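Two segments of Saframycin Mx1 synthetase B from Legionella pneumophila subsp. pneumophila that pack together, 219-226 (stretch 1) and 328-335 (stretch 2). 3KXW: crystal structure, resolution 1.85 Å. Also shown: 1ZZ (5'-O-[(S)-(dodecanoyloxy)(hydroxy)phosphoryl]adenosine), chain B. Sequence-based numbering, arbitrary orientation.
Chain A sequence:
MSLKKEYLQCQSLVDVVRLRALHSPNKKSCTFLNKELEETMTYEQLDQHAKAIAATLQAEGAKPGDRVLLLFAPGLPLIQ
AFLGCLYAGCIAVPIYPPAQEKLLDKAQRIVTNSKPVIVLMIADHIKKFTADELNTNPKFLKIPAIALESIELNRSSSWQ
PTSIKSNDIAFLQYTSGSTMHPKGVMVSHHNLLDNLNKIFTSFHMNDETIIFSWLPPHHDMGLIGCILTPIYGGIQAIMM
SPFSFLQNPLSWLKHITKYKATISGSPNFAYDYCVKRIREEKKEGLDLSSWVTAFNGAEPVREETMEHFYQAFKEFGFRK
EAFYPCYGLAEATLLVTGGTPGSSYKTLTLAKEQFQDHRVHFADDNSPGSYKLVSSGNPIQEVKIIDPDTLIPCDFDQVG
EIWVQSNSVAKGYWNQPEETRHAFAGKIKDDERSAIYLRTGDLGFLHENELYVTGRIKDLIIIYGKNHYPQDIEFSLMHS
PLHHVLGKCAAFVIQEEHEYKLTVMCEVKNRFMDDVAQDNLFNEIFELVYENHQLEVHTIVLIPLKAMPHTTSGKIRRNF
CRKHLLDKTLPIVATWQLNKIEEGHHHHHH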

ATOM      1  N   HIS A 219       2.298   4.044   2.496  1.00 27.04           N
ATOM      2  CA  HIS A 219       2.259   3.448   1.159  1.00 25.98           C
ATOM      3  C   HIS A 219       1.366   4.387   0.314  1.00 22.79           C
ATOM      4  O   HIS A 219       0.459   5.019   0.842  1.00 19.24           O
ATOM      5  CB  HIS A 219       1.663   2.042   1.267  1.00 28.39           C
ATOM      6  CG  HIS A 219       1.441   1.361  -0.048  1.00 28.73           C
ATOM      7  ND1 HIS A 219       0.234   1.407  -0.716  1.00 28.04           N
ATOM      8  CD2 HIS A 219       2.270   0.613  -0.815  1.00 31.84           C
ATOM      9  CE1 HIS A 219       0.328   0.709  -1.835  1.00 30.18           C
ATOM     10  NE2 HIS A 219       1.554   0.220  -1.921  1.00 31.15           N
ATOM     11  N   ASP A 220       1.655   4.507  -0.976  1.00 24.83           N
ATOM     12  CA  ASP A 220       0.887   5.381  -1.862  1.00 21.44           C
ATOM     13  C   ASP A 220      -0.652   5.278  -1.763  1.00 18.96           C
ATOM     14  O   ASP A 220      -1.317   6.291  -1.670  1.00 17.07           O
ATOM     15  CB  ASP A 220       1.342   5.238  -3.321  1.00 23.29           C
ATOM     16  CG  ASP A 220       1.305   3.810  -3.814  1.00 25.96           C
ATOM     17  OD1 ASP A 220       0.685   2.955  -3.131  1.00 29.69           O
ATOM     18  OD2 ASP A 220       1.885   3.552  -4.901  1.00 26.24           O
HETATM   19  N   MSE A 221      -1.214   4.079  -1.776  1.00 18.36           N
HETATM   20  CA  MSE A 221      -2.670   3.945  -1.758  1.00 17.39           C
HETATM   21  C   MSE A 221      -3.349   4.598  -0.545  1.00 15.37           C
HETATM   22  O   MSE A 221      -4.307   5.364  -0.681  1.00 15.00           O
HETATM   23  CB  MSE A 221      -3.052   2.465  -1.845  1.00 20.74           C
HETATM   24  CG  MSE A 221      -4.379   2.235  -2.484  1.00 17.92           C
HETATM   25 SE   MSE A 221      -4.563   0.400  -3.256  1.00 31.47          SE
HETATM   26  CE  MSE A 221      -4.190  -0.572  -1.622  1.00 14.02           C
ATOM     27  N   GLY A 222      -2.844   4.288   0.648  1.00 15.46           N
ATOM     28  CA  GLY A 222      -3.411   4.807   1.881  1.00 14.55           C
ATOM     29  C   GLY A 222      -3.132   6.295   2.068  1.00 16.45           C
ATOM     30  O   GLY A 222      -3.883   6.985   2.760  1.00 16.25           O
ATOM     31  N   LEU A 223      -2.054   6.798   1.462  1.00 14.70           N
ATOM     32  CA  LEU A 223      -1.739   8.228   1.546  1.00 14.83           C
ATOM     33  C   LEU A 223      -2.473   9.013   0.445  1.00 14.13           C
ATOM     34  O   LEU A 223      -3.264   9.912   0.728  1.00 13.73           O
ATOM     35  CB  LEU A 223      -0.215   8.460   1.419  1.00 14.86           C
ATOM     36  CG  LEU A 223       0.199   9.933   1.284  1.00 15.71           C
ATOM     37  CD1 LEU A 223      -0.298  10.767   2.466  1.00 14.38           C
ATOM     38  CD2 LEU A 223       1.716  10.085   1.097  1.00 16.70           C
ATOM     39  N   ILE A 224      -2.221   8.649  -0.815  1.00 13.12           N
ATOM     40  CA  ILE A 224      -2.708   9.458  -1.936  1.00 13.22           C
ATOM     41  C   ILE A 224      -4.204   9.236  -2.171  1.00 12.85           C
ATOM     42  O   ILE A 224      -4.974  10.176  -2.297  1.00 12.67           O
ATOM     43  CB  ILE A 224      -1.882   9.182  -3.204  1.00 13.63           C
ATOM     44  CG1 ILE A 224      -0.401   9.598  -2.962  1.00 14.36           C
ATOM     45  CG2 ILE A 224      -2.481   9.885  -4.423  1.00 12.97           C
ATOM     46  CD1 ILE A 224       0.488   9.241  -4.119  1.00 17.18           C
ATOM     47  N   GLY A 225      -4.604   7.973  -2.192  1.00 12.72           N
ATOM     48  CA  GLY A 225      -5.997   7.618  -2.365  1.00 15.28           C
ATOM     49  C   GLY A 225      -6.893   7.992  -1.202  1.00 13.89           C
ATOM     50  O   GLY A 225      -7.951   8.579  -1.400  1.00 13.81           O
ATOM     51  N   CYS A 226      -6.498   7.640   0.011  1.00 11.96           N
ATOM     52  CA  CYS A 226      -7.467   7.681   1.112  1.00 13.51           C
ATOM     53  C   CYS A 226      -7.318   8.889   2.054  1.00 14.11           C
ATOM     54  O   CYS A 226      -8.129   9.081   2.949  1.00 14.74           O
ATOM     55  CB  CYS A 226      -7.411   6.377   1.905  1.00 14.13           C
ATOM     56  SG  CYS A 226      -7.755   4.947   0.860  1.00 18.67           S
ATOM     57  N   GLY A 328      -2.038   0.451 -10.409  1.00 12.70           N
ATOM     58  CA  GLY A 328      -1.199   1.639 -10.383  1.00 15.32           C
ATOM     59  C   GLY A 328       0.107   1.368  -9.665  1.00 13.34           C
ATOM     60  O   GLY A 328       0.367   0.240  -9.229  1.00 13.72           O
ATOM     61  N   LEU A 329       0.931   2.401  -9.565  1.00 12.84           N
ATOM     62  CA  LEU A 329       2.219   2.312  -8.875  1.00 14.95           C
ATOM     63  C   LEU A 329       2.716   3.697  -8.505  1.00 13.54           C
ATOM     64  O   LEU A 329       2.281   4.694  -9.077  1.00 12.76           O
ATOM     65  CB  LEU A 329       3.285   1.560  -9.667  1.00 16.01           C
ATOM     66  CG  LEU A 329       3.538   1.560 -11.183  1.00 19.02           C
ATOM     67  CD1 LEU A 329       2.705   2.518 -12.053  1.00 14.58           C
ATOM     68  CD2 LEU A 329       5.032   1.528 -11.552  1.00 16.20           C
ATOM     69  N   ALA A 330       3.643   3.744  -7.558  1.00 14.47           N
ATOM     70  CA  ALA A 330       4.095   5.020  -7.004  1.00 14.75           C
ATOM     71  C   ALA A 330       4.729   5.892  -8.082  1.00 12.82           C
ATOM     72  O   ALA A 330       4.618   7.106  -8.038  1.00 11.56           O
ATOM     73  CB  ALA A 330       5.073   4.780  -5.892  1.00 15.49           C
ATOM     74  N   GLU A 331       5.402   5.249  -9.036  1.00 11.59           N
ATOM     75  CA  GLU A 331       6.103   5.957 -10.123  1.00 13.91           C
ATOM     76  C   GLU A 331       5.134   6.731 -11.014  1.00 12.15           C
ATOM     77  O   GLU A 331       5.529   7.652 -11.737  1.00 13.40           O
ATOM     78  CB  GLU A 331       6.954   4.983 -10.957  1.00 15.03           C
ATOM     79  CG  GLU A 331       8.225   4.525 -10.250  1.00 13.71           C
ATOM     80  CD  GLU A 331       8.011   3.293  -9.384  1.00 16.14           C
ATOM     81  OE1 GLU A 331       6.837   3.009  -9.026  1.00 15.52           O
ATOM     82  OE2 GLU A 331       9.014   2.598  -9.067  1.00 14.86           O
ATOM     83  N   ALA A 332       3.858   6.345 -10.971  1.00 11.76           N
ATOM     84  CA  ALA A 332       2.823   7.072 -11.698  1.00 13.52           C
ATOM     85  C   ALA A 332       1.887   7.798 -10.730  1.00 12.47           C
ATOM     86  O   ALA A 332       0.720   8.059 -11.041  1.00 14.20           O
ATOM     87  CB  ALA A 332       2.047   6.142 -12.604  1.00 13.28           C
ATOM     88  N   THR A 333       2.443   8.154  -9.572  1.00 13.32           N
ATOM     89  CA  THR A 333       1.732   8.771  -8.469  1.00 12.44           C
ATOM     90  C   THR A 333       0.814   7.769  -7.799  1.00 12.84           C
ATOM     91  O   THR A 333       1.058   7.374  -6.669  1.00 12.60           O
ATOM     92  CB  THR A 333       0.998  10.084  -8.880  1.00 12.10           C
ATOM     93  OG1 THR A 333       1.964  11.010  -9.389  1.00 13.23           O
ATOM     94  CG2 THR A 333       0.358  10.702  -7.702  1.00 13.13           C
ATOM     95  N   LEU A 334      -0.228   7.324  -8.499  1.00 12.20           N
ATOM     96  CA  LEU A 334      -1.012   6.221  -7.956  1.00 13.00           C
ATOM     97  C   LEU A 334      -1.828   5.548  -9.032  1.00 12.43           C
ATOM     98  O   LEU A 334      -1.419   4.524  -9.557  1.00 13.36           O
ATOM     99  CB  LEU A 334      -1.922   6.676  -6.816  1.00 12.83           C
ATOM    100  CG  LEU A 334      -2.657   5.530  -6.096  1.00 14.29           C
ATOM    101  CD1 LEU A 334      -1.678   4.660  -5.316  1.00 16.40           C
ATOM    102  CD2 LEU A 334      -3.718   6.124  -5.176  1.00 16.37           C
ATOM    103  N   LEU A 335      -2.976   6.120  -9.363  1.00 11.61           N
ATOM    104  CA  LEU A 335      -3.977   5.386 -10.158  1.00 11.30           C
ATOM    105  C   LEU A 335      -3.686   5.428 -11.651  1.00 13.32           C
ATOM    106  O   LEU A 335      -3.576   6.515 -12.213  1.00 12.92           O
ATOM    107  CB  LEU A 335      -5.372   5.963  -9.879  1.00 11.42           C
ATOM    108  CG  LEU A 335      -6.546   5.395 -10.666  1.00 11.94           C
ATOM    109  CD1 LEU A 335      -6.785   3.892 -10.326  1.00 11.13           C
ATOM    110  CD2 LEU A 335      -7.797   6.245 -10.406  1.00 11.11           C
TER
HETATM  111  P   1ZZ B 589       3.410   0.467  -5.277  1.00 27.29           P
HETATM  112  C1  1ZZ B 589      -9.755   6.443  -3.042  1.00 19.84           C
HETATM  113  N1  1ZZ B 589       0.142  -3.973  -8.582  1.00 20.73           N
HETATM  114  O1  1ZZ B 589       0.329  -0.594  -5.273  1.00 26.48           O
HETATM  115  C2  1ZZ B 589      -8.875   5.212  -3.295  1.00 15.74           C
HETATM  116  N2  1ZZ B 589      -1.878  -3.026  -8.728  1.00 16.13           N
HETATM  117  O2  1ZZ B 589       1.895   1.153  -5.256  1.00 30.34           O
HETATM  118  C3  1ZZ B 589      -8.262   5.221  -4.701  1.00 16.89           C
HETATM  119  N3  1ZZ B 589      -0.451  -6.249  -9.741  1.00 19.79           N
HETATM  120  O3  1ZZ B 589       4.333   1.387  -5.908  1.00 24.51           O
HETATM  121  C4  1ZZ B 589      -7.072   4.254  -4.785  1.00 16.04           C
HETATM  122  N4  1ZZ B 589      -2.775  -6.333 -10.374  1.00 18.51           N
HETATM  123  O4  1ZZ B 589       3.844   0.175  -3.750  1.00 35.96           O
HETATM  124  C5  1ZZ B 589      -6.704   3.881  -6.230  1.00 16.60           C
HETATM  125  N5  1ZZ B 589      -4.298  -4.581 -10.115  1.00 15.58           N
HETATM  126  O5  1ZZ B 589       3.398  -0.999  -6.072  1.00 25.13           O
HETATM  127  C6  1ZZ B 589      -5.595   2.820  -6.185  1.00 17.21           C
HETATM  128  O6  1ZZ B 589       2.093  -3.240  -7.236  1.00 23.97           O
HETATM  129  C7  1ZZ B 589      -5.084   2.096  -7.455  1.00 15.61           C
HETATM  130  O7  1ZZ B 589       3.255  -4.601  -9.531  1.00 23.57           O
HETATM  131  C8  1ZZ B 589      -4.070   0.944  -7.315  1.00 15.64           C
HETATM  132  O8  1ZZ B 589       3.868  -2.248 -10.003  1.00 20.22           O
HETATM  133  C9  1ZZ B 589      -2.655   1.532  -7.186  1.00 17.50           C
HETATM  134  C10 1ZZ B 589      -1.674   0.659  -6.368  1.00 18.02           C
HETATM  135  C11 1ZZ B 589      -0.395   1.499  -6.090  1.00 20.47           C
HETATM  136  C12 1ZZ B 589       0.798   0.538  -5.931  1.00 25.25           C
HETATM  137  C13 1ZZ B 589       2.888  -1.113  -7.382  1.00 26.53           C
HETATM  138  C14 1ZZ B 589       2.957  -2.445  -7.805  1.00 23.64           C
HETATM  139  C15 1ZZ B 589       2.757  -2.613  -9.355  1.00 20.57           C
HETATM  140  C16 1ZZ B 589       2.408  -3.876  -9.514  1.00 24.15           C
HETATM  141  C17 1ZZ B 589       1.520  -4.046  -8.381  1.00 22.07           C
HETATM  142  C18 1ZZ B 589      -0.688  -2.812  -8.309  1.00 19.13           C
HETATM  143  C19 1ZZ B 589      -1.897  -4.413  -9.283  1.00 18.63           C
HETATM  144  C20 1ZZ B 589      -0.703  -4.928  -9.235  1.00 18.59           C
HETATM  145  C21 1ZZ B 589      -1.439  -6.948 -10.247  1.00 18.74           C
HETATM  146  C22 1ZZ B 589      -3.005  -5.198  -9.953  1.00 17.34           C

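No hydrogen bond joins these two stretches, yet both hydrogen-bond to the same ligand, 1ZZ. His219 NE2 donates a weak hydrogen bond to 1ZZ O4 at 2.9 Å. Ala330 N donates a better aligned one to 1ZZ O3 at 3.0 Å. The acyl phosphate group thus bridges the stretches.

Direct contact between them is small, 287 Å² with both sides summed, and made by van der Waals packing rather than hydrogen bonds. Leu334 is its centre. Its CA-to-CB bond points toward the helix, and its two methyls spread along it. Leu334 CD1 lies 3.4 Å from Asp220 CG and 3.6 Å from Met221 N. Leu334 CD2 lies 4.0 Å from Ile224 CG2 and 3.6 Å from Gly225 N. A branched leucine end can touch both places at once.

An ideal CB on Gly225 would come 3.5 Å from Leu334 CD2, and would clash with Met221 O of its own helix at 2.8 Å.

The CA-to-CB bond of Ile224 points toward stretch 2, and Ile224 CD1 lies 3.2 Å from Thr333 O. Ile224 CD1 also lies 3.9 Å from Thr333 CG2.

Asp220 is buried. Asp220 OD2 is 3.2 Å from Ala330 N, but the angle is poor for a hydrogen bond. Asp220 OD2 also lies very close to 1ZZ O2, at 2.4 Å. Asp220 OD1 accepts a weak hydrogen bond from Met221 N at 2.6 Å. The small Ala330 side chain fits close by, with Ala330 CB 3.6 Å from Asp220 OD2.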